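Local coordinates for protein endo-alpha-mannosidase (Bacteroides thetaiotaomicron, PDB 4ACY) that probably hydrolyses alpha-mannosidic bonds inside N-glycan chains, as an endo-acting alpha-mannosidase of glycoside hydrolase family 99, at residues N83-C88 with F347-Y352; L227-S232 with T247-T252; F277-G282 with K312-S317; T334-A339 with Y359-T364. One frame throughout, in Å; residues are numbered along the deposited sequence.

Contact 1: residues N83-C88 with F347-Y352; sequences NDDIAC and FEYLDY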
loop_
_atom_site.group_PDB
_atom_site.type_symbol
_atom_site.label_atom_id
_atom_site.label_comp_id
_atom_site.label_asym_id
_atom_site.label_seq_id
_atom_site.Cartn_x
_atom_site.Cartn_y
_atom_site.Cartn_z
ATOM N N ASN A 83 -16.234 4.471 21.868
ATOM C CA ASN A 83 -15.795 5.495 22.830
ATOM C C ASN A 83 -14.456 6.114 22.466
ATOM O O ASN A 83 -13.647 6.395 23.349
ATOM C CB ASN A 83 -15.747 4.939 24.267
ATOM C CG ASN A 83 -17.026 4.247 24.658
ATOM O OD1 ASN A 83 -18.070 4.886 24.776
ATOM N ND2 ASN A 83 -16.964 2.929 24.846
ATOM N N ASP A 84 -14.230 6.304 21.165
ATOM C CA ASP A 84 -12.999 6.895 20.623
ATOM C C ASP A 84 -11.738 6.055 20.923
ATOM O O ASP A 84 -10.624 6.556 20.841
ATOM C CB ASP A 84 -12.812 8.361 21.076
ATOM C CG ASP A 84 -14.004 9.268 20.697
ATOM O OD1 ASP A 84 -14.836 8.881 19.846
ATOM O OD2 ASP A 84 -14.106 10.373 21.273
ATOM N N ASP A 85 -11.941 4.780 21.254
ATOM C CA ASP A 85 -10.851 3.848 21.599
ATOM C C ASP A 85 -10.648 2.962 20.378
ATOM O O ASP A 85 -11.343 1.955 20.211
ATOM C CB ASP A 85 -11.260 3.018 22.826
ATOM C CG ASP A 85 -10.160 2.056 23.317
ATOM O OD1 ASP A 85 -8.987 2.164 22.902
ATOM O OD2 ASP A 85 -10.489 1.202 24.172
ATOM N N ILE A 86 -9.730 3.371 19.510
ATOM C CA ILE A 86 -9.635 2.783 18.174
ATOM C C ILE A 86 -8.261 2.149 17.891
ATOM O O ILE A 86 -7.255 2.503 18.510
ATOM C CB ILE A 86 -10.030 3.792 17.053
ATOM C CG1 ILE A 86 -9.031 4.951 16.957
ATOM C CG2 ILE A 86 -11.488 4.308 17.261
ATOM C CD1 ILE A 86 -9.209 5.781 15.671
ATOM N N ALA A 87 -8.242 1.221 16.933
ATOM C CA ALA A 87 -7.093 0.331 16.724
ATOM C C ALA A 87 -5.934 0.938 15.917
ATOM O O ALA A 87 -5.520 0.399 14.871
ATOM C CB ALA A 87 -7.563 -0.963 16.086
ATOM N N CYS A 88 -5.416 2.052 16.417
ATOM C CA CYS A 88 -4.302 2.757 15.806
ATOM C C CYS A 88 -3.686 3.720 16.806
ATOM O O CYS A 88 -4.352 4.127 17.771
ATOM C CB CYS A 88 -4.733 3.489 14.523
ATOM S SG CYS A 88 -6.376 4.208 14.590
ATOM N N PHE A 347 -6.978 5.978 25.921
ATOM C CA PHE A 347 -5.732 6.209 25.179
ATOM C C PHE A 347 -5.529 7.666 24.779
ATOM O O PHE A 347 -6.482 8.350 24.441
ATOM C CB PHE A 347 -5.755 5.372 23.894
ATOM C CG PHE A 347 -4.392 5.154 23.274
ATOM C CD1 PHE A 347 -3.497 4.255 23.840
ATOM C CD2 PHE A 347 -4.033 5.805 22.094
ATOM C CE1 PHE A 347 -2.236 4.038 23.272
ATOM C CE2 PHE A 347 -2.771 5.603 21.511
ATOM C CZ PHE A 347 -1.874 4.704 22.098
ATOM N N GLU A 348 -4.279 8.115 24.817
ATOM C CA GLU A 348 -3.902 9.384 24.205
ATOM C C GLU A 348 -3.104 9.141 22.941
ATOM O O GLU A 348 -2.016 8.565 22.971
ATOM C CB GLU A 348 -3.120 10.295 25.147
ATOM C CG GLU A 348 -2.755 11.627 24.457
ATOM C CD GLU A 348 -2.483 12.762 25.426
ATOM O OE1 GLU A 348 -1.927 12.500 26.508
ATOM O OE2 GLU A 348 -2.823 13.920 25.099
ATOM N N TYR A 349 -3.653 9.602 21.824
ATOM C CA TYR A 349 -3.076 9.301 20.517
ATOM C C TYR A 349 -1.844 10.145 20.228
ATOM O O TYR A 349 -1.710 11.284 20.727
ATOM C CB TYR A 349 -4.157 9.409 19.412
ATOM C CG TYR A 349 -5.286 8.418 19.614
ATOM C CD1 TYR A 349 -6.388 8.731 20.421
ATOM C CD2 TYR A 349 -5.233 7.140 19.042
ATOM C CE1 TYR A 349 -7.423 7.819 20.623
ATOM C CE2 TYR A 349 -6.255 6.219 19.255
ATOM C CZ TYR A 349 -7.341 6.552 20.054
ATOM O OH TYR A 349 -8.347 5.640 20.264
ATOM N N LEU A 350 -0.911 9.563 19.474
ATOM C CA LEU A 350 0.154 10.336 18.850
ATOM C C LEU A 350 -0.499 11.252 17.826
ATOM O O LEU A 350 -1.649 11.025 17.438
ATOM C CB LEU A 350 1.146 9.418 18.138
ATOM C CG LEU A 350 1.922 8.434 19.019
ATOM C CD1 LEU A 350 2.807 7.559 18.136
ATOM C CD2 LEU A 350 2.776 9.187 20.050
ATOM N N ASP A 351 0.231 12.276 17.399
ATOM C CA ASP A 351 -0.266 13.206 16.372
ATOM C C ASP A 351 0.902 13.854 15.649
ATOM O O ASP A 351 2.055 13.479 15.870
ATOM C CB ASP A 351 -1.205 14.266 16.989
ATOM C CG ASP A 351 -0.532 15.077 18.101
ATOM O OD1 ASP A 351 0.656 15.444 17.960
ATOM O OD2 ASP A 351 -1.203 15.347 19.127
ATOM N N TYR A 352 0.618 14.829 14.780
ATOM C CA TYR A 352 1.677 15.444 13.977
ATOM C C TYR A 352 2.193 16.770 14.536
ATOM O O TYR A 352 3.047 17.403 13.910
ATOM C CB TYR A 352 1.234 15.673 12.518
ATOM C CG TYR A 352 0.708 14.462 11.769
ATOM C CD1 TYR A 352 1.073 13.162 12.135
ATOM C CD2 TYR A 352 -0.154 14.624 10.676
ATOM C CE1 TYR A 352 0.582 12.060 11.443
ATOM C CE2 TYR A 352 -0.643 13.519 9.967
ATOM C CZ TYR A 352 -0.266 12.242 10.358
ATOM O OH TYR A 352 -0.756 11.153 9.667
#

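Contact 2: residues L227-S232 with T247-T252; sequences LTLKES and TYFAAT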
loop_
_atom_site.group_PDB
_atom_site.type_symbol
_atom_site.label_atom_id
_atom_site.label_comp_id
_atom_site.label_asym_id
_atom_site.label_seq_id
_atom_site.Cartn_x
_atom_site.Cartn_y
_atom_site.Cartn_z
ATOM N N LEU A 227 6.633 -8.936 -3.854
ATOM C CA LEU A 227 7.286 -8.412 -2.663
ATOM C C LEU A 227 8.599 -9.159 -2.477
ATOM O O LEU A 227 8.618 -10.397 -2.400
ATOM C CB LEU A 227 6.392 -8.580 -1.429
ATOM C CG LEU A 227 6.929 -8.018 -0.110
ATOM C CD1 LEU A 227 7.156 -6.534 -0.235
ATOM C CD2 LEU A 227 5.928 -8.311 1.011
ATOM N N THR A 228 9.690 -8.403 -2.435
ATOM C CA THR A 228 10.996 -8.979 -2.167
ATOM C C THR A 228 11.376 -8.641 -0.733
ATOM O O THR A 228 11.094 -7.551 -0.265
ATOM C CB THR A 228 12.086 -8.508 -3.177
ATOM O OG1 THR A 228 13.310 -9.251 -2.957
ATOM C CG2 THR A 228 12.357 -7.026 -3.050
ATOM N N LEU A 229 12.001 -9.601 -0.052
ATOM C CA LEU A 229 12.496 -9.408 1.319
ATOM C C LEU A 229 13.975 -9.043 1.383
ATOM O O LEU A 229 14.424 -8.410 2.331
ATOM C CB LEU A 229 12.283 -10.683 2.130
ATOM C CG LEU A 229 10.844 -11.138 2.307
ATOM C CD1 LEU A 229 10.905 -12.501 3.004
ATOM C CD2 LEU A 229 10.060 -10.104 3.100
ATOM N N LYS A 230 14.737 -9.457 0.378
ATOM C CA LYS A 230 16.169 -9.228 0.406
ATOM C C LYS A 230 16.771 -9.235 -0.991
ATOM O O LYS A 230 16.320 -9.961 -1.881
ATOM C CB LYS A 230 16.872 -10.267 1.294
ATOM C CG LYS A 230 16.716 -11.729 0.862
ATOM C CD LYS A 230 17.172 -12.694 1.975
ATOM C CE LYS A 230 16.071 -12.943 2.982
ATOM N NZ LYS A 230 16.623 -13.466 4.268
ATOM N N GLU A 231 17.791 -8.405 -1.155
ATOM C CA GLU A 231 18.543 -8.291 -2.395
ATOM C C GLU A 231 19.019 -9.648 -2.940
ATOM O O GLU A 231 19.026 -9.864 -4.159
ATOM C CB GLU A 231 19.716 -7.331 -2.155
ATOM C CG GLU A 231 20.618 -7.097 -3.335
ATOM C CD GLU A 231 21.267 -5.740 -3.298
ATOM O OE1 GLU A 231 21.492 -5.186 -2.191
ATOM O OE2 GLU A 231 21.556 -5.228 -4.392
ATOM N N SER A 232 19.378 -10.567 -2.037
ATOM C CA SER A 232 19.912 -11.881 -2.428
ATOM C C SER A 232 18.853 -12.834 -2.970
ATOM O O SER A 232 19.185 -13.864 -3.568
ATOM C CB SER A 232 20.686 -12.535 -1.273
ATOM O OG SER A 232 19.801 -12.934 -0.243
ATOM N N THR A 247 8.996 -3.286 -2.069
ATOM C CA THR A 247 9.596 -3.548 -0.752
ATOM C C THR A 247 8.604 -3.459 0.397
ATOM O O THR A 247 8.829 -4.048 1.466
ATOM C CB THR A 247 10.795 -2.633 -0.480
ATOM O OG1 THR A 247 10.371 -1.267 -0.453
ATOM C CG2 THR A 247 11.856 -2.818 -1.568
ATOM N N TYR A 248 7.525 -2.711 0.156
ATOM C CA TYR A 248 6.419 -2.477 1.087
ATOM C C TYR A 248 6.739 -1.805 2.435
ATOM O O TYR A 248 6.264 -0.703 2.711
ATOM C CB TYR A 248 5.493 -3.698 1.302
ATOM C CG TYR A 248 4.296 -3.236 2.077
ATOM C CD1 TYR A 248 3.304 -2.486 1.450
ATOM C CD2 TYR A 248 4.216 -3.427 3.465
ATOM C CE1 TYR A 248 2.227 -1.968 2.169
ATOM C CE2 TYR A 248 3.126 -2.906 4.203
ATOM C CZ TYR A 248 2.143 -2.186 3.540
ATOM O OH TYR A 248 1.058 -1.672 4.233
ATOM N N PHE A 249 7.496 -2.497 3.286
ATOM C CA PHE A 249 7.583 -2.115 4.701
ATOM C C PHE A 249 8.120 -0.707 4.912
ATOM O O PHE A 249 9.164 -0.362 4.389
ATOM C CB PHE A 249 8.396 -3.157 5.470
ATOM C CG PHE A 249 7.833 -4.529 5.332
ATOM C CD1 PHE A 249 6.633 -4.859 5.970
ATOM C CD2 PHE A 249 8.454 -5.472 4.519
ATOM C CE1 PHE A 249 6.063 -6.125 5.820
ATOM C CE2 PHE A 249 7.897 -6.748 4.360
ATOM C CZ PHE A 249 6.702 -7.074 5.013
ATOM N N ALA A 250 7.384 0.102 5.672
ATOM C CA ALA A 250 7.750 1.509 5.838
ATOM C C ALA A 250 8.856 1.691 6.861
ATOM O O ALA A 250 9.453 2.766 6.934
ATOM C CB ALA A 250 6.556 2.317 6.248
ATOM N N ALA A 251 9.089 0.663 7.681
ATOM C CA ALA A 251 10.091 0.765 8.750
ATOM C C ALA A 251 11.464 0.378 8.211
ATOM O O ALA A 251 11.678 -0.767 7.789
ATOM C CB ALA A 251 9.717 -0.102 9.915
ATOM N N THR A 252 12.381 1.350 8.202
ATOM C CA THR A 252 13.718 1.129 7.658
ATOM C C THR A 252 14.365 -0.041 8.393
ATOM O O THR A 252 14.334 -0.101 9.626
ATOM C CB THR A 252 14.611 2.385 7.757
ATOM O OG1 THR A 252 14.561 2.895 9.091
ATOM C CG2 THR A 252 14.130 3.455 6.805
HETATM O O HOH W 1 10.686 -6.094 2.055
#

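Contact 3: residues F277-G282 with K312-S317; sequences FIPSVG and KAAIES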
loop_
_atom_site.group_PDB
_atom_site.type_symbol
_atom_site.label_atom_id
_atom_site.label_comp_id
_atom_site.label_asym_id
_atom_site.label_seq_id
_atom_site.Cartn_x
_atom_site.Cartn_y
_atom_site.Cartn_z
ATOM N N PHE A 277 11.928 -1.975 -10.438
ATOM C CA PHE A 277 12.092 -1.799 -8.993
ATOM C C PHE A 277 11.168 -0.686 -8.518
ATOM O O PHE A 277 11.241 0.455 -9.008
ATOM C CB PHE A 277 13.553 -1.457 -8.689
ATOM C CG PHE A 277 13.822 -1.000 -7.273
ATOM C CD1 PHE A 277 13.223 -1.622 -6.164
ATOM C CD2 PHE A 277 14.719 0.043 -7.050
ATOM C CE1 PHE A 277 13.522 -1.189 -4.873
ATOM C CE2 PHE A 277 15.024 0.472 -5.777
ATOM C CZ PHE A 277 14.430 -0.149 -4.679
ATOM N N ILE A 278 10.307 -1.011 -7.553
ATOM C CA ILE A 278 9.406 -0.000 -6.994
ATOM C C ILE A 278 9.625 0.077 -5.480
ATOM O O ILE A 278 9.001 -0.667 -4.732
ATOM C CB ILE A 278 7.904 -0.300 -7.332
ATOM C CG1 ILE A 278 7.743 -0.591 -8.841
ATOM C CG2 ILE A 278 7.011 0.858 -6.839
ATOM C CD1 ILE A 278 6.296 -0.756 -9.265
ATOM N N PRO A 279 10.537 0.959 -5.021
ATOM C CA PRO A 279 10.753 1.073 -3.578
ATOM C C PRO A 279 9.478 1.570 -2.908
ATOM O O PRO A 279 8.665 2.255 -3.551
ATOM C CB PRO A 279 11.847 2.134 -3.456
ATOM C CG PRO A 279 11.772 2.920 -4.758
ATOM C CD PRO A 279 11.363 1.905 -5.791
ATOM N N SER A 280 9.306 1.207 -1.640
ATOM C CA SER A 280 8.207 1.726 -0.843
ATOM C C SER A 280 8.722 2.643 0.253
ATOM O O SER A 280 9.616 2.272 1.020
ATOM C CB SER A 280 7.371 0.590 -0.242
ATOM O OG SER A 280 6.903 -0.295 -1.252
ATOM N N VAL A 281 8.165 3.852 0.277
ATOM C CA VAL A 281 8.544 4.895 1.235
ATOM C C VAL A 281 7.407 5.186 2.187
ATOM O O VAL A 281 6.243 5.251 1.774
ATOM C CB VAL A 281 8.916 6.212 0.482
ATOM C CG1 VAL A 281 9.234 7.354 1.454
ATOM C CG2 VAL A 281 10.090 5.944 -0.463
ATOM N N GLY A 282 7.741 5.376 3.464
ATOM C CA GLY A 282 6.752 5.744 4.466
ATOM C C GLY A 282 7.227 6.841 5.413
ATOM O O GLY A 282 8.431 7.091 5.516
ATOM N N LYS A 312 13.943 10.731 -0.185
ATOM C CA LYS A 312 15.166 11.121 -0.888
ATOM C C LYS A 312 15.952 9.896 -1.350
ATOM O O LYS A 312 16.418 9.852 -2.489
ATOM C CB LYS A 312 16.040 12.044 -0.024
ATOM C CG LYS A 312 17.335 12.541 -0.718
ATOM C CD LYS A 312 17.046 13.295 -2.027
ATOM C CE LYS A 312 18.187 14.243 -2.401
ATOM N NZ LYS A 312 18.012 14.747 -3.800
ATOM N N ALA A 313 16.079 8.895 -0.481
ATOM C CA ALA A 313 16.742 7.632 -0.849
ATOM C C ALA A 313 16.052 6.937 -2.034
ATOM O O ALA A 313 16.718 6.407 -2.923
ATOM C CB ALA A 313 16.814 6.695 0.344
ATOM N N ALA A 314 14.722 6.933 -2.034
ATOM C CA ALA A 314 13.959 6.325 -3.130
ATOM C C ALA A 314 14.215 7.052 -4.451
ATOM O O ALA A 314 14.445 6.417 -5.474
ATOM C CB ALA A 314 12.479 6.279 -2.815
ATOM N N ILE A 315 14.218 8.381 -4.419
ATOM C CA ILE A 315 14.472 9.169 -5.631
ATOM C C ILE A 315 15.904 8.941 -6.116
ATOM O O ILE A 315 16.130 8.692 -7.305
ATOM C CB ILE A 315 14.193 10.668 -5.397
ATOM C CG1 ILE A 315 12.687 10.902 -5.176
ATOM C CG2 ILE A 315 14.704 11.520 -6.579
ATOM C CD1 ILE A 315 12.375 12.266 -4.603
ATOM N N GLU A 316 16.856 9.000 -5.185
ATOM C CA GLU A 316 18.279 8.843 -5.511
ATOM C C GLU A 316 18.655 7.451 -6.024
ATOM O O GLU A 316 19.695 7.286 -6.666
ATOM C CB GLU A 316 19.155 9.221 -4.310
ATOM C CG GLU A 316 19.299 10.712 -4.107
ATOM C CD GLU A 316 20.229 11.075 -2.958
ATOM O OE1 GLU A 316 20.726 10.163 -2.252
ATOM O OE2 GLU A 316 20.466 12.289 -2.758
ATOM N N SER A 317 17.823 6.452 -5.740
ATOM C CA SER A 317 18.078 5.096 -6.228
ATOM C C SER A 317 18.019 5.024 -7.750
ATOM O O SER A 317 18.602 4.119 -8.350
ATOM C CB SER A 317 17.070 4.110 -5.637
ATOM O OG SER A 317 15.798 4.258 -6.253
#

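Contact 4: residues T334-A339 with Y359-T364; sequences TQIEPA and YYLIRT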
loop_
_atom_site.group_PDB
_atom_site.type_symbol
_atom_site.label_atom_id
_atom_site.label_comp_id
_atom_site.label_asym_id
_atom_site.label_seq_id
_atom_site.Cartn_x
_atom_site.Cartn_y
_atom_site.Cartn_z
ATOM N N THR A 334 1.605 4.180 9.536
ATOM C CA THR A 334 2.358 4.573 8.349
ATOM C C THR A 334 1.608 5.579 7.483
ATOM O O THR A 334 2.112 5.946 6.433
ATOM C CB THR A 334 2.727 3.348 7.478
ATOM O OG1 THR A 334 1.531 2.666 7.092
ATOM C CG2 THR A 334 3.642 2.395 8.251
ATOM N N GLN A 335 0.429 6.028 7.932
ATOM C CA GLN A 335 -0.477 6.830 7.097
ATOM C C GLN A 335 0.071 8.227 6.795
ATOM O O GLN A 335 0.699 8.847 7.657
ATOM C CB GLN A 335 -1.885 6.903 7.721
ATOM C CG GLN A 335 -2.058 7.844 8.920
ATOM C CD GLN A 335 -1.261 7.451 10.180
ATOM O OE1 GLN A 335 -1.014 6.264 10.456
ATOM N NE2 GLN A 335 -0.879 8.447 10.951
ATOM N N ILE A 336 -0.142 8.693 5.568
ATOM C CA ILE A 336 0.096 10.120 5.292
ATOM C C ILE A 336 -1.213 10.881 5.434
ATOM O O ILE A 336 -1.206 12.127 5.469
ATOM C CB ILE A 336 0.787 10.372 3.923
ATOM C CG1 ILE A 336 -0.090 9.855 2.773
ATOM C CG2 ILE A 336 2.226 9.766 3.895
ATOM C CD1 ILE A 336 0.419 10.317 1.405
ATOM N N GLU A 337 -2.314 10.137 5.554
ATOM C CA GLU A 337 -3.648 10.714 5.777
ATOM C C GLU A 337 -3.640 11.631 7.008
ATOM O O GLU A 337 -2.965 11.336 8.014
ATOM C CB GLU A 337 -4.721 9.635 5.902
ATOM C CG GLU A 337 -6.130 10.229 5.921
ATOM C CD GLU A 337 -7.233 9.236 6.031
ATOM O OE1 GLU A 337 -6.981 8.002 6.018
ATOM O OE2 GLU A 337 -8.393 9.699 6.128
ATOM N N PRO A 338 -4.339 12.782 6.916
ATOM C CA PRO A 338 -4.312 13.709 8.044
ATOM C C PRO A 338 -4.770 13.101 9.354
ATOM O O PRO A 338 -5.787 12.419 9.400
ATOM C CB PRO A 338 -5.291 14.812 7.601
ATOM C CG PRO A 338 -5.122 14.842 6.132
ATOM C CD PRO A 338 -4.929 13.401 5.711
ATOM N N ALA A 339 -4.009 13.390 10.406
ATOM C CA ALA A 339 -4.289 12.926 11.758
ATOM C C ALA A 339 -4.469 14.162 12.643
ATOM O O ALA A 339 -3.905 15.214 12.347
ATOM C CB ALA A 339 -3.119 12.075 12.254
ATOM N N TYR A 359 0.271 17.912 7.056
ATOM C CA TYR A 359 1.690 18.033 6.785
ATOM C C TYR A 359 2.197 16.976 5.804
ATOM O O TYR A 359 2.979 17.280 4.893
ATOM C CB TYR A 359 2.549 17.964 8.065
ATOM C CG TYR A 359 4.004 18.107 7.722
ATOM C CD1 TYR A 359 4.538 19.360 7.411
ATOM C CD2 TYR A 359 4.840 16.987 7.620
ATOM C CE1 TYR A 359 5.862 19.500 7.033
ATOM C CE2 TYR A 359 6.170 17.125 7.258
ATOM C CZ TYR A 359 6.672 18.377 6.967
ATOM O OH TYR A 359 7.986 18.535 6.608
ATOM N N TYR A 360 1.795 15.720 6.010
ATOM C CA TYR A 360 2.361 14.654 5.186
ATOM C C TYR A 360 1.822 14.647 3.767
ATOM O O TYR A 360 2.515 14.219 2.867
ATOM C CB TYR A 360 2.327 13.275 5.878
ATOM C CG TYR A 360 3.259 13.308 7.060
ATOM C CD1 TYR A 360 4.629 13.057 6.900
ATOM C CD2 TYR A 360 2.786 13.651 8.327
ATOM C CE1 TYR A 360 5.493 13.147 7.991
ATOM C CE2 TYR A 360 3.639 13.722 9.413
ATOM C CZ TYR A 360 4.982 13.479 9.229
ATOM O OH TYR A 360 5.829 13.561 10.296
ATOM N N LEU A 361 0.631 15.208 3.565
ATOM C CA LEU A 361 0.119 15.404 2.206
ATOM C C LEU A 361 0.916 16.494 1.504
ATOM O O LEU A 361 1.348 16.309 0.364
ATOM C CB LEU A 361 -1.372 15.755 2.227
ATOM C CG LEU A 361 -2.363 14.772 2.828
ATOM C CD1 LEU A 361 -3.747 15.320 2.607
ATOM C CD2 LEU A 361 -2.235 13.384 2.166
ATOM N N ILE A 362 1.100 17.630 2.186
ATOM C CA ILE A 362 1.941 18.731 1.691
ATOM C C ILE A 362 3.352 18.280 1.345
ATOM O O ILE A 362 3.872 18.592 0.267
ATOM C CB ILE A 362 2.001 19.890 2.737
ATOM C CG1 ILE A 362 0.593 20.445 2.982
ATOM C CG2 ILE A 362 2.968 20.981 2.291
ATOM C CD1 ILE A 362 0.465 21.343 4.240
ATOM N N ARG A 363 3.971 17.530 2.257
ATOM C CA ARG A 363 5.354 17.105 2.085
ATOM C C ARG A 363 5.493 16.050 0.975
ATOM O O ARG A 363 6.522 15.985 0.296
ATOM C CB ARG A 363 5.921 16.597 3.414
ATOM C CG ARG A 363 7.442 16.514 3.484
ATOM C CD ARG A 363 8.083 17.886 3.260
ATOM N NE ARG A 363 9.523 17.853 3.468
ATOM C CZ ARG A 363 10.347 18.845 3.120
ATOM N NH1 ARG A 363 9.875 19.942 2.527
ATOM N NH2 ARG A 363 11.637 18.737 3.356
ATOM N N THR A 364 4.463 15.218 0.805
ATOM C CA THR A 364 4.414 14.289 -0.329
ATOM C C THR A 364 4.462 15.035 -1.676
ATOM O O THR A 364 5.248 14.676 -2.558
ATOM C CB THR A 364 3.174 13.372 -0.268
ATOM O OG1 THR A 364 3.238 12.577 0.924
ATOM C CG2 THR A 364 3.137 12.422 -1.482
HETATM O O HOH W 2 -0.900 14.610 6.505
#

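Contact 1: residues N83-C88 with F347-Y352
Two loops at the C-terminal ends of the barrel strands of this TIM-barrel enzyme meet where Tyr349 reaches the backbone of Asp84 and Ile86. Tyrosine suits the place because its hydroxyl can give and take at once: OH donates to Asp84 O at 2.5 Å, a short bond, and accepts from Ile86 N at 2.8 Å, nearly straight at 165°. The Tyr349 side chain leaves its backbone toward 83-88, and chi1 of -62° sets CG beside the backbone N. The ring edge meets Cys88 O, which lies near the ring plane 3.2 Å from Tyr349 CE2. The Ile86 and Tyr349 side chains cross at about a right angle, Ile86 CG1 3.8 Å from Tyr349 CE2, while Phe347 CD2 lies above one face of the ring but displaced from its centre. The hydroxyl is thereby bonded to two main-chain groups of a loop without regular secondary structure. Arg289 ties in both sides, through a salt bridge to Asp85 OD1 and a cation-pi contact with Phe347. The 83-88 loop runs on from strand 77-79 to helix 102-115. The other loop leads from strand 322-324 to helix 359-376, so the contact joins the first and last strand-to-helix connections of the barrel.

Contact 2: residues L227-S232 with T247-T252
Leu227, the last residue of strand 223-227, packs against the turn formed by Thr247 and Tyr248, just past the neighbouring barrel strand 244-246. This is the tight part. Leu227 CG is anti to the backbone N (chi1 -177°), and from there CD1 comes to 3.4 Å from Thr247 O and 3.6 Å from Tyr248 CB. The turn itself is a classic gamma turn centred on Tyr248 (phi 60°, psi -66°), closed by the bond from Phe249 N to Thr247 O at 2.7 Å; it carries the Tyr248 ring off toward Tyr47, whose hydroxyl pairs with Tyr248 OH. The looser side lies at Phe249, which like Leu229 is only partly buried. Two leucine methyls approach the same ring atom: Leu227 CD2 and Leu229 CD2 each stand 4.2 Å from Phe249 CE2, that of Leu229 at the ring edge. A water lies in the plane of the Phe249 ring at its edge and donates to Thr228 O and Thr247 O, each at 2.8 Å. Direct strand pairing ends at Thr228 with Tyr246; beyond it, leucine and phenylalanine side chains and this water make the contact. For Thr247 O the water is a second donor beside Phe249 N. Because it bridges two main-chain acceptors that cannot bond each other, it probably belongs to this otherwise apolar junction.

Contact 3: residues F277-G282 with K312-S317
Apolar contact centres on the methyl group of Ala314, which meets both Val281 and Pro279. Val281 CG2 lies 3.4 Å from Ala314 CB, tighter than usual for two carbons, and Pro279 CG touches the same methyl at 3.9 Å. Alanine suits a helix face brought this near to a strand: the two CA atoms of Pro279 and Ala314 are only 6.2 Å apart. Val281 CG1 is anti to the backbone N (chi1 176°), and the other branch, CG2, makes the contact. Proline also works within its own segment, since its CD sits 3.7 Å above the centre of the Phe277 ring and packs on the ring that meets Ser317.

The pieces belong to a beta-alpha-beta crossover of the TIM barrel, in which strand 276-281, helix 305-316 and strand 322-324 follow one another and the helix covers the sheet from outside. Phe277, Pro279 and Val281 all point toward the helix, whereas Ser280 points away from it and bonds Ser323 of the next strand.

Polar interaction gathers near the C-terminal end of helix 305-316. Ser317 OG donates to Ala314 O at 2.7 Å and accepts from Ala319 N, so this small hydroxyl is paired on both counts; Ser317 OG also stands 3.9 Å from Phe277 CE2. On the exposed face, Lys312 NZ and Glu316 OE2, one turn apart, form a long salt bridge of 3.6 Å.

Contact 4: residues T334-A339 with Y359-T364
Ile336 and Pro338 supply the apolar contact, laid against Tyr360 and Leu361 in the first turns of the C-terminal helix. The branched beta carbon of Ile336 meets the helix at its base, CB standing 3.8 Å from Tyr360 CB. A chi1 of 61° puts Ile336 CG1 between the backbone N and the carbonyl carbon, and chi2 of 169° carries CD1 on in extended form. That methyl ends 3.6 Å from Thr364 OG1, the two side chains crossing at about a right angle, and 4.1 Å from Leu361 CD2. Leu361 splits its two methyls between partners: CD2 goes to Ile336, while CD1 touches Pro338 CG at 3.8 Å. A leucine fork suits such a double role, and the rigid, puckered proline ring presents its CG and CD to Leu361 CD1.

Hydrogen bonding is mediated by water or lies within the helix. A water donates to Ile336 O at 2.7 Å and accepts a weak bond from Tyr360 N, linking the loop to the helix start, where the main-chain N-H groups lack a preceding turn to pair with. Thr364 OG1 donates to Tyr360 O at 2.6 Å, and Thr364 N also bonds that oxygen; Tyr307 OH is a further partner of the threonine hydroxyl.

The Tyr360 ring, led away from the 334-339 loop, makes the aromatic contacts: Tyr359 CD2 over the centre of one face, an edge-to-face meeting with Tyr352, and a cation-pi contact with Arg301. Helix 102-115 completes the core, Met111 touching both Pro338 and Leu361 and Ala115 meeting Thr364, while Arg363 forms a salt bridge with Asp308 of helix 305-316.

In the fold
Contacts 2 and 3 are closest, their centres 11 Å apart, and share a hydrogen bond from Ser280 N to Thr247 OG1 (2.9 Å). Contacts 1 and 4 lie 17 Å apart between centres, but Tyr352 bonds through its OH to Glu337 O (2.8 Å) and Gln335 NE2 (3.0 Å). Ala250 CB and Thr334 CG2, 3.5 Å apart, join contact 2 to contact 4. Contacts 1, 2 and 4 draw on loops at the C-terminal ends of the barrel strands, where TIM-barrel hydrolases carry their active sites, while contact 3 seals strand to outer helix. A formic acid about 4 Å from the Tyr248 side chain, probably from crystallisation, may mark a pocket.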